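Local coordinates for protein phosphoglycerol transferase GacH (Streptococcus pyogenes MGAS5005, PDB 6DGM) that probably transfers glycerol phosphate onto streptococcal rhamnose polysaccharide through this manganese-binding domain of the sulfatase and lipoteichoic acid synthase families, at residues Y9-A15 with K369-H375; L97-P101 with Y329-L333; L253-I259 with F294-N298. All coordinates share one frame; numbering follows the deposited sequence.

Contact 1: Y9-A15 with K369-H375; sequences YSQETIA and KGYLLKH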
loop_
_atom_site.group_PDB
_atom_site.type_symbol
_atom_site.label_atom_id
_atom_site.label_comp_id
_atom_site.label_asym_id
_atom_site.label_seq_id
_atom_site.Cartn_x
_atom_site.Cartn_y
_atom_site.Cartn_z
ATOM N N TYR A 9 26.880 3.174 -10.710
ATOM C CA TYR A 9 26.080 2.406 -11.654
ATOM C C TYR A 9 26.921 1.954 -12.838
ATOM O O TYR A 9 27.630 2.746 -13.464
ATOM C CB TYR A 9 24.905 3.249 -12.141
ATOM C CG TYR A 9 23.994 2.520 -13.114
ATOM C CD1 TYR A 9 23.117 1.541 -12.669
ATOM C CD2 TYR A 9 24.013 2.824 -14.464
ATOM C CE1 TYR A 9 22.287 0.881 -13.554
ATOM C CE2 TYR A 9 23.188 2.185 -15.354
ATOM C CZ TYR A 9 22.322 1.209 -14.900
ATOM O OH TYR A 9 21.487 0.593 -15.806
ATOM N N SER A 10 26.805 0.666 -13.160
ATOM C CA SER A 10 27.587 0.032 -14.203
ATOM C C SER A 10 27.113 -1.405 -14.302
ATOM O O SER A 10 26.446 -1.925 -13.395
ATOM C CB SER A 10 29.084 0.045 -13.888
ATOM O OG SER A 10 29.377 -0.869 -12.850
ATOM N N GLN A 11 27.476 -2.045 -15.418
ATOM C CA GLN A 11 27.184 -3.463 -15.595
ATOM C C GLN A 11 27.798 -4.293 -14.472
ATOM O O GLN A 11 27.156 -5.214 -13.951
ATOM C CB GLN A 11 27.707 -3.910 -16.968
ATOM C CG GLN A 11 27.107 -5.205 -17.482
ATOM C CD GLN A 11 27.547 -5.549 -18.901
ATOM O OE1 GLN A 11 27.958 -4.682 -19.669
ATOM N NE2 GLN A 11 27.462 -6.825 -19.251
ATOM N N GLU A 12 29.038 -3.973 -14.074
ATOM C CA GLU A 12 29.709 -4.752 -13.036
ATOM C C GLU A 12 29.031 -4.574 -11.684
ATOM O O GLU A 12 28.885 -5.537 -10.919
ATOM C CB GLU A 12 31.194 -4.374 -12.974
ATOM C CG GLU A 12 32.006 -4.891 -14.151
ATOM C CD GLU A 12 33.496 -4.577 -14.033
ATOM O OE1 GLU A 12 33.872 -3.806 -13.121
ATOM O OE2 GLU A 12 34.293 -5.104 -14.851
ATOM N N THR A 13 28.601 -3.357 -11.363
ATOM C CA THR A 13 27.890 -3.158 -10.105
ATOM C C THR A 13 26.576 -3.931 -10.075
ATOM O O THR A 13 26.238 -4.553 -9.061
ATOM C CB THR A 13 27.658 -1.662 -9.877
ATOM O OG1 THR A 13 28.913 -1.034 -9.606
ATOM C CG2 THR A 13 26.691 -1.422 -8.718
ATOM N N ILE A 14 25.813 -3.893 -11.164
ATOM C CA ILE A 14 24.562 -4.651 -11.214
ATOM C C ILE A 14 24.843 -6.144 -11.073
ATOM O O ILE A 14 24.119 -6.859 -10.372
ATOM C CB ILE A 14 23.781 -4.321 -12.502
ATOM C CG1 ILE A 14 23.207 -2.901 -12.465
ATOM C CG2 ILE A 14 22.690 -5.351 -12.743
ATOM C CD1 ILE A 14 22.165 -2.665 -11.412
ATOM N N ALA A 15 25.911 -6.637 -11.710
ATOM C CA ALA A 15 26.261 -8.049 -11.563
ATOM C C ALA A 15 26.566 -8.391 -10.106
ATOM O O ALA A 15 26.139 -9.439 -9.604
ATOM C CB ALA A 15 27.442 -8.401 -12.477
ATOM N N LYS A 369 19.922 1.300 -18.069
ATOM C CA LYS A 369 20.343 0.522 -19.226
ATOM C C LYS A 369 19.729 -0.871 -19.303
ATOM O O LYS A 369 19.923 -1.564 -20.313
ATOM C CB LYS A 369 21.869 0.359 -19.181
ATOM C CG LYS A 369 22.653 1.660 -19.202
ATOM C CD LYS A 369 22.613 2.298 -20.570
ATOM C CE LYS A 369 23.607 3.439 -20.663
ATOM N NZ LYS A 369 23.638 3.985 -22.041
ATOM N N GLY A 370 19.016 -1.314 -18.273
ATOM C CA GLY A 370 18.465 -2.660 -18.297
ATOM C C GLY A 370 19.528 -3.732 -18.219
ATOM O O GLY A 370 19.402 -4.776 -18.875
ATOM N N TYR A 371 20.586 -3.493 -17.440
ATOM C CA TYR A 371 21.613 -4.503 -17.246
ATOM C C TYR A 371 21.049 -5.765 -16.608
ATOM O O TYR A 371 21.606 -6.853 -16.793
ATOM C CB TYR A 371 22.736 -3.942 -16.371
ATOM C CG TYR A 371 23.561 -2.867 -17.026
ATOM C CD1 TYR A 371 24.040 -3.022 -18.321
ATOM C CD2 TYR A 371 23.888 -1.699 -16.342
ATOM C CE1 TYR A 371 24.812 -2.041 -18.926
ATOM C CE2 TYR A 371 24.662 -0.714 -16.940
ATOM C CZ TYR A 371 25.118 -0.893 -18.236
ATOM O OH TYR A 371 25.887 0.068 -18.860
ATOM N N LEU A 372 19.959 -5.642 -15.842
ATOM C CA LEU A 372 19.405 -6.811 -15.180
ATOM C C LEU A 372 18.837 -7.831 -16.160
ATOM O O LEU A 372 18.562 -8.963 -15.746
ATOM C CB LEU A 372 18.320 -6.393 -14.199
ATOM C CG LEU A 372 18.854 -5.848 -12.884
ATOM C CD1 LEU A 372 17.741 -5.172 -12.104
ATOM C CD2 LEU A 372 19.459 -6.942 -12.048
ATOM N N LEU A 373 18.663 -7.469 -17.436
ATOM C CA LEU A 373 18.154 -8.430 -18.412
ATOM C C LEU A 373 19.099 -9.609 -18.589
ATOM O O LEU A 373 18.679 -10.672 -19.056
ATOM C CB LEU A 373 17.901 -7.741 -19.754
ATOM C CG LEU A 373 16.824 -6.650 -19.732
ATOM C CD1 LEU A 373 16.804 -5.912 -21.060
ATOM C CD2 LEU A 373 15.445 -7.218 -19.423
ATOM N N LYS A 374 20.364 -9.445 -18.230
ATOM C CA LYS A 374 21.334 -10.521 -18.305
ATOM C C LYS A 374 21.343 -11.384 -17.051
ATOM O O LYS A 374 21.998 -12.427 -17.040
ATOM C CB LYS A 374 22.719 -9.930 -18.567
ATOM C CG LYS A 374 23.761 -10.960 -18.933
ATOM C CD LYS A 374 24.995 -10.309 -19.535
ATOM C CE LYS A 374 26.073 -11.352 -19.829
ATOM N NZ LYS A 374 27.279 -10.737 -20.446
ATOM N N HIS A 375 20.610 -10.998 -16.011
ATOM C CA HIS A 375 20.557 -11.747 -14.760
ATOM C C HIS A 375 19.155 -12.327 -14.649
ATOM O O HIS A 375 18.265 -11.771 -14.003
ATOM C CB HIS A 375 20.907 -10.825 -13.632
ATOM C CG HIS A 375 22.282 -10.258 -13.765
ATOM N ND1 HIS A 375 23.411 -10.980 -13.450
ATOM C CD2 HIS A 375 22.714 -9.062 -14.232
ATOM C CE1 HIS A 375 24.482 -10.251 -13.707
ATOM N NE2 HIS A 375 24.086 -9.080 -14.174
HETATM O O HOH W 1 25.627 -7.037 -15.359
HETATM O O HOH W 2 28.883 -0.558 -17.453
#
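With its CG anti to the backbone N (chi1 -179°), Y9 extends its ring across to K369 and Y371, while Y371, whose CG lies beside its own backbone N, presents a ring face to the first turn of helix 11-29. The Y371 ring is clamped from both sides. On one face Q11 CB sits 4.0 Å from the ring centroid and 12° off the normal, a CH-pi contact, with Q11 N over the same face nearer the rim; on the opposite face K369 CB stands 3.6 Å above the ring centre. The two tyrosine rings meet at a slant, Y9 CZ lying 3.6 Å from Y371 CD2. The Y9 hydroxyl receives a nearly straight bond from the backbone, K369 N to Y9 OH at 2.8 Å and 166°, and is also bonded to D364, whose carboxylate takes the N-H groups of Y371 and L372 as well. This shared carboxylate ties the tyrosine tip to the turn. Further along the helix, I14 sends its CG2 branch to L372 CD2 at 3.7 Å, and A15 lies against the H375 ring. A water in the plane of that ring, at its edge, bridges H375 NE2 and Q11 O, 2.8 Å from each. At the helix start, S10 OG accepts from T13 N at 3.0 Å, and a second water accepts from Q11 N. The arrangement is that of a serine N-cap: the capped start of helix 11-29 docks on the 3-10 turn that follows helix 349-365, joining the two terminal parts of the chain at the surface.

Contact 2: L97-P101 with Y329-L333; sequences LTSLP and YYALL
Y329 and T98 make the direct polar link: the phenol donates from Y329 OH to T98 O at 2.6 Å, and the 160° angle at the carbonyl oxygen places the donor close to the extension of the C=O bond. The acceptor lies at the ring edge, near its plane. CG of Y329 is anti to the backbone N (chi1 -177°), which carries the hydroxyl from helix 328-339 to the neighbouring segment.

The second polar link runs through water. One water donates to L97 O at 2.7 Å and is hydrogen-bonded to S99 OG and to Y330 OH, the latter at 2.8 Å; it lies in the plane of the Y330 ring, at the edge. Both carbonyls, L97 O and T98 O, belong to the end of helix 89-98, whose first residue, T89, is a manganese ligand. The chain leaves the helix at S99 with a positive phi of 70°, and an ST turn shapes the exit: T98 OG1 accepts from L100 N at 3.1 Å while also bonded to F94 O, so the threonine hydroxyl is engaged twice within its own helix end.

Van der Waals contacts complete the interface. S99 CB presses on L333 CD1 at 3.4 Å, tighter than usual carbon packing, and that same methyl stands 3.5 Å above the centre of the Y329 ring. L100 CD2 packs beside the Y329 hydroxyl, 3.3 Å from Y329 OH, at the edge of the ring. F319 stacks on Y330, and F379 meets Y329 edge-to-face.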
loop_
_atom_site.group_PDB
_atom_site.type_symbol
_atom_site.label_atom_id
_atom_site.label_comp_id
_atom_site.label_asym_id
_atom_site.label_seq_id
_atom_site.Cartn_x
_atom_site.Cartn_y
_atom_site.Cartn_z
ATOM N N LEU A 97 2.917 -1.720 -5.358
ATOM C CA LEU A 97 2.975 -2.739 -6.394
ATOM C C LEU A 97 4.407 -3.045 -6.821
ATOM O O LEU A 97 4.757 -4.221 -6.990
ATOM C CB LEU A 97 2.169 -2.300 -7.605
ATOM C CG LEU A 97 0.659 -2.150 -7.418
ATOM C CD1 LEU A 97 0.058 -1.655 -8.704
ATOM C CD2 LEU A 97 0.024 -3.472 -6.983
ATOM N N THR A 98 5.231 -2.016 -7.015
ATOM C CA THR A 98 6.586 -2.207 -7.514
ATOM C C THR A 98 7.617 -2.394 -6.410
ATOM O O THR A 98 8.670 -3.005 -6.651
ATOM C CB THR A 98 7.038 -0.991 -8.341
ATOM O OG1 THR A 98 7.119 0.170 -7.506
ATOM C CG2 THR A 98 6.087 -0.727 -9.510
ATOM N N SER A 99 7.348 -1.836 -5.226
ATOM C CA SER A 99 8.286 -1.758 -4.111
ATOM C C SER A 99 9.444 -0.799 -4.366
ATOM O O SER A 99 10.448 -0.842 -3.660
ATOM C CB SER A 99 8.820 -3.136 -3.695
ATOM O OG SER A 99 7.764 -4.020 -3.344
ATOM N N LEU A 100 9.347 0.058 -5.370
ATOM C CA LEU A 100 10.380 1.058 -5.609
ATOM C C LEU A 100 10.010 2.348 -4.873
ATOM O O LEU A 100 8.944 2.920 -5.156
ATOM C CB LEU A 100 10.497 1.329 -7.101
ATOM C CG LEU A 100 10.916 0.119 -7.954
ATOM C CD1 LEU A 100 10.868 0.443 -9.432
ATOM C CD2 LEU A 100 12.313 -0.385 -7.556
ATOM N N PRO A 101 10.820 2.820 -3.927
ATOM C CA PRO A 101 10.389 3.979 -3.129
ATOM C C PRO A 101 10.430 5.295 -3.887
ATOM O O PRO A 101 11.394 5.631 -4.588
ATOM C CB PRO A 101 11.359 3.997 -1.941
ATOM C CG PRO A 101 12.564 3.245 -2.430
ATOM C CD PRO A 101 12.074 2.232 -3.416
ATOM N N TYR A 329 15.340 -10.123 -5.895
ATOM C CA TYR A 329 14.745 -8.794 -5.743
ATOM C C TYR A 329 14.061 -8.638 -4.385
ATOM O O TYR A 329 14.310 -7.670 -3.669
ATOM C CB TYR A 329 13.748 -8.561 -6.887
ATOM C CG TYR A 329 13.072 -7.191 -6.933
ATOM C CD1 TYR A 329 13.820 -6.020 -6.886
ATOM C CD2 TYR A 329 11.692 -7.075 -7.076
ATOM C CE1 TYR A 329 13.202 -4.772 -6.943
ATOM C CE2 TYR A 329 11.063 -5.832 -7.148
ATOM C CZ TYR A 329 11.824 -4.693 -7.082
ATOM O OH TYR A 329 11.215 -3.461 -7.165
ATOM N N TYR A 330 13.204 -9.592 -4.003
ATOM C CA TYR A 330 12.516 -9.478 -2.713
ATOM C C TYR A 330 13.421 -9.772 -1.522
ATOM O O TYR A 330 13.114 -9.317 -0.412
ATOM C CB TYR A 330 11.198 -10.284 -2.693
ATOM C CG TYR A 330 10.154 -9.633 -3.589
ATOM C CD1 TYR A 330 9.756 -8.322 -3.380
ATOM C CD2 TYR A 330 9.606 -10.314 -4.650
ATOM C CE1 TYR A 330 8.833 -7.710 -4.221
ATOM C CE2 TYR A 330 8.686 -9.731 -5.476
ATOM C CZ TYR A 330 8.304 -8.432 -5.268
ATOM O OH TYR A 330 7.384 -7.875 -6.120
ATOM N N ALA A 331 14.550 -10.469 -1.727
ATOM C CA ALA A 331 15.571 -10.557 -0.687
ATOM C C ALA A 331 16.181 -9.180 -0.413
ATOM O O ALA A 331 16.311 -8.763 0.744
ATOM C CB ALA A 331 16.661 -11.561 -1.089
ATOM N N LEU A 332 16.566 -8.461 -1.467
ATOM C CA LEU A 332 17.013 -7.079 -1.304
ATOM C C LEU A 332 15.954 -6.244 -0.599
ATOM O O LEU A 332 16.254 -5.492 0.334
ATOM C CB LEU A 332 17.338 -6.472 -2.665
ATOM C CG LEU A 332 17.504 -4.951 -2.752
ATOM C CD1 LEU A 332 18.623 -4.459 -1.867
ATOM C CD2 LEU A 332 17.746 -4.566 -4.196
ATOM N N LEU A 333 14.701 -6.365 -1.034
ATOM C CA LEU A 333 13.639 -5.563 -0.433
ATOM C C LEU A 333 13.369 -5.977 1.010
ATOM O O LEU A 333 12.903 -5.156 1.804
ATOM C CB LEU A 333 12.376 -5.629 -1.287
ATOM C CG LEU A 333 12.538 -4.996 -2.674
ATOM C CD1 LEU A 333 11.400 -5.384 -3.587
ATOM C CD2 LEU A 333 12.630 -3.485 -2.541
HETATM O O HOH W 3 6.314 -5.479 -5.146
#

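Contact 3: L253-I259 with F294-N298; sequences LEKLTQI and FIWSN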
loop_
_atom_site.group_PDB
_atom_site.type_symbol
_atom_site.label_atom_id
_atom_site.label_comp_id
_atom_site.label_asym_id
_atom_site.label_seq_id
_atom_site.Cartn_x
_atom_site.Cartn_y
_atom_site.Cartn_z
ATOM N N LEU A 253 -13.405 -8.850 6.937
ATOM C CA LEU A 253 -12.438 -9.860 7.352
ATOM C C LEU A 253 -13.146 -11.105 7.884
ATOM O O LEU A 253 -12.713 -12.233 7.613
ATOM C CB LEU A 253 -11.474 -9.287 8.391
ATOM C CG LEU A 253 -10.594 -8.104 7.966
ATOM C CD1 LEU A 253 -9.530 -7.878 9.046
ATOM C CD2 LEU A 253 -9.957 -8.265 6.607
ATOM N N GLU A 254 -14.223 -10.921 8.669
ATOM C CA GLU A 254 -14.985 -12.064 9.165
ATOM C C GLU A 254 -15.444 -12.948 8.012
ATOM O O GLU A 254 -15.356 -14.171 8.089
ATOM C CB GLU A 254 -16.171 -11.568 10.003
ATOM C CG GLU A 254 -15.775 -11.011 11.361
ATOM C CD GLU A 254 -16.925 -10.328 12.093
ATOM O OE1 GLU A 254 -17.999 -10.130 11.483
ATOM O OE2 GLU A 254 -16.747 -9.982 13.281
ATOM N N LYS A 255 -15.891 -12.344 6.907
ATOM C CA LYS A 255 -16.286 -13.144 5.749
ATOM C C LYS A 255 -15.090 -13.854 5.132
ATOM O O LYS A 255 -15.205 -15.003 4.687
ATOM C CB LYS A 255 -16.960 -12.252 4.704
ATOM C CG LYS A 255 -18.354 -11.762 5.124
ATOM C CD LYS A 255 -19.353 -12.887 5.091
ATOM C CE LYS A 255 -20.747 -12.384 5.417
ATOM N NZ LYS A 255 -21.127 -11.230 4.552
ATOM N N LEU A 256 -13.934 -13.196 5.090
ATOM C CA LEU A 256 -12.756 -13.860 4.539
ATOM C C LEU A 256 -12.378 -15.093 5.347
ATOM O O LEU A 256 -11.863 -16.062 4.781
ATOM C CB LEU A 256 -11.567 -12.909 4.484
ATOM C CG LEU A 256 -11.738 -11.699 3.542
ATOM C CD1 LEU A 256 -10.547 -10.792 3.652
ATOM C CD2 LEU A 256 -11.942 -12.129 2.096
ATOM N N THR A 257 -12.609 -15.083 6.664
ATOM C CA THR A 257 -12.232 -16.246 7.465
ATOM C C THR A 257 -13.038 -17.490 7.096
ATOM O O THR A 257 -12.614 -18.607 7.402
ATOM C CB THR A 257 -12.388 -16.021 8.975
ATOM O OG1 THR A 257 -13.774 -15.888 9.320
ATOM C CG2 THR A 257 -11.634 -14.808 9.430
ATOM N N GLN A 258 -14.190 -17.307 6.457
ATOM C CA GLN A 258 -15.062 -18.410 6.088
ATOM C C GLN A 258 -14.807 -18.930 4.682
ATOM O O GLN A 258 -15.499 -19.857 4.252
ATOM C CB GLN A 258 -16.531 -17.983 6.205
ATOM C CG GLN A 258 -16.927 -17.470 7.582
ATOM C CD GLN A 258 -16.665 -18.473 8.680
ATOM O OE1 GLN A 258 -17.053 -19.645 8.582
ATOM N NE2 GLN A 258 -15.995 -18.028 9.735
ATOM N N ILE A 259 -13.818 -18.388 3.969
ATOM C CA ILE A 259 -13.475 -18.851 2.630
ATOM C C ILE A 259 -12.325 -19.842 2.724
ATOM O O ILE A 259 -11.294 -19.554 3.346
ATOM C CB ILE A 259 -13.100 -17.667 1.719
ATOM C CG1 ILE A 259 -14.259 -16.664 1.664
ATOM C CG2 ILE A 259 -12.701 -18.182 0.334
ATOM C CD1 ILE A 259 -13.985 -15.417 0.801
ATOM N N PHE A 294 -2.124 -2.669 8.324
ATOM C CA PHE A 294 -2.028 -4.020 8.857
ATOM C C PHE A 294 -1.894 -5.014 7.711
ATOM O O PHE A 294 -2.271 -4.739 6.567
ATOM C CB PHE A 294 -3.177 -4.386 9.816
ATOM C CG PHE A 294 -4.552 -4.457 9.188
ATOM C CD1 PHE A 294 -4.920 -5.535 8.413
ATOM C CD2 PHE A 294 -5.497 -3.468 9.437
ATOM C CE1 PHE A 294 -6.178 -5.622 7.857
ATOM C CE2 PHE A 294 -6.772 -3.556 8.897
ATOM C CZ PHE A 294 -7.115 -4.638 8.112
ATOM N N ILE A 295 -1.337 -6.176 8.040
ATOM C CA ILE A 295 -1.178 -7.286 7.115
ATOM C C ILE A 295 -1.813 -8.475 7.825
ATOM O O ILE A 295 -1.296 -8.930 8.848
ATOM C CB ILE A 295 0.293 -7.549 6.769
ATOM C CG1 ILE A 295 0.917 -6.302 6.119
ATOM C CG2 ILE A 295 0.385 -8.734 5.825
ATOM C CD1 ILE A 295 2.400 -6.435 5.745
ATOM N N TRP A 296 -2.975 -8.920 7.329
ATOM C CA TRP A 296 -3.825 -9.878 8.029
ATOM C C TRP A 296 -4.162 -11.027 7.091
ATOM O O TRP A 296 -4.615 -10.789 5.966
ATOM C CB TRP A 296 -5.128 -9.188 8.453
ATOM C CG TRP A 296 -6.166 -10.066 9.115
ATOM C CD1 TRP A 296 -6.338 -10.249 10.449
ATOM C CD2 TRP A 296 -7.177 -10.851 8.468
ATOM N NE1 TRP A 296 -7.387 -11.098 10.681
ATOM C CE2 TRP A 296 -7.919 -11.486 9.481
ATOM C CE3 TRP A 296 -7.514 -11.088 7.135
ATOM C CZ2 TRP A 296 -8.996 -12.339 9.204
ATOM C CZ3 TRP A 296 -8.580 -11.923 6.857
ATOM C CH2 TRP A 296 -9.316 -12.535 7.887
ATOM N N SER A 297 -3.957 -12.262 7.564
ATOM C CA SER A 297 -4.350 -13.481 6.866
ATOM C C SER A 297 -5.588 -14.085 7.518
ATOM O O SER A 297 -5.866 -13.871 8.703
ATOM C CB SER A 297 -3.222 -14.521 6.888
ATOM O OG SER A 297 -2.004 -14.001 6.400
ATOM N N ASN A 298 -6.322 -14.867 6.737
ATOM C CA ASN A 298 -7.586 -15.430 7.199
ATOM C C ASN A 298 -7.427 -16.721 7.981
ATOM O O ASN A 298 -8.437 -17.329 8.346
ATOM C CB ASN A 298 -8.559 -15.608 6.033
ATOM C CG ASN A 298 -8.142 -16.692 5.075
ATOM O OD1 ASN A 298 -6.977 -17.122 5.045
ATOM N ND2 ASN A 298 -9.094 -17.142 4.274
#
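The helical residues 253-257, late in helix 229-257, and strand 294-297 run in roughly the same direction, their axes 31° apart and 10.3 Å at closest approach, and the backbones converge at the far end, where T257 CA and N298 CA are 4.7 Å apart. The gap is filled chiefly by W296. L253 slides over one face of its indole, CD1 lying 3.9 Å from the centroid of the five-membered ring and 11° off the normal, a CH-pi contact; the same methyl approaches F294 CZ. T257 brings CG2 to the indole edge, in plane, at 3.6 Å from W296 CH2. L256 CD1 meets W296 CZ3 obliquely at 3.9 Å. Where the backbones converge, N298 ND2 donates to L256 O at 3.0 Å and a straight 171°, in the plane of its own amide but above the carbonyl plane; I259 N reaches the same oxygen from the other face. The N298 amide also bonds to K261 O and I263 N. The chemistry thus divides: dispersion over the indole probably helps hold the helix against the central sheet, while one asparagine amide, donating and accepting, ties residues 256-263, which lead into strand 263-269, to the end of strand 290-297.

Overall arrangement
Along the sequence the contacts lie one within another: contact 1 joins segments near the two ends of the chain, contact 2 falls between its segments, and contact 3 between those of contact 2. Contacts 1 and 2 are neighbours, with centres about 17 Å apart and nearest atoms about 7 Å apart; helices 11-29 and 349-365 both touch helix 328-339. Contact 3 is remote, its centre about 25 Å from that of contact 2 and about 40 Å from that of contact 1, and packs helix 229-257 on the eight-stranded mixed sheet. Contacts 1 and 2 lie on the same side of the chain's centre, consistent with the terminal helices packing against one side of a sulfatase-type core. All three lie away from the metal and glycerol-phosphate sites.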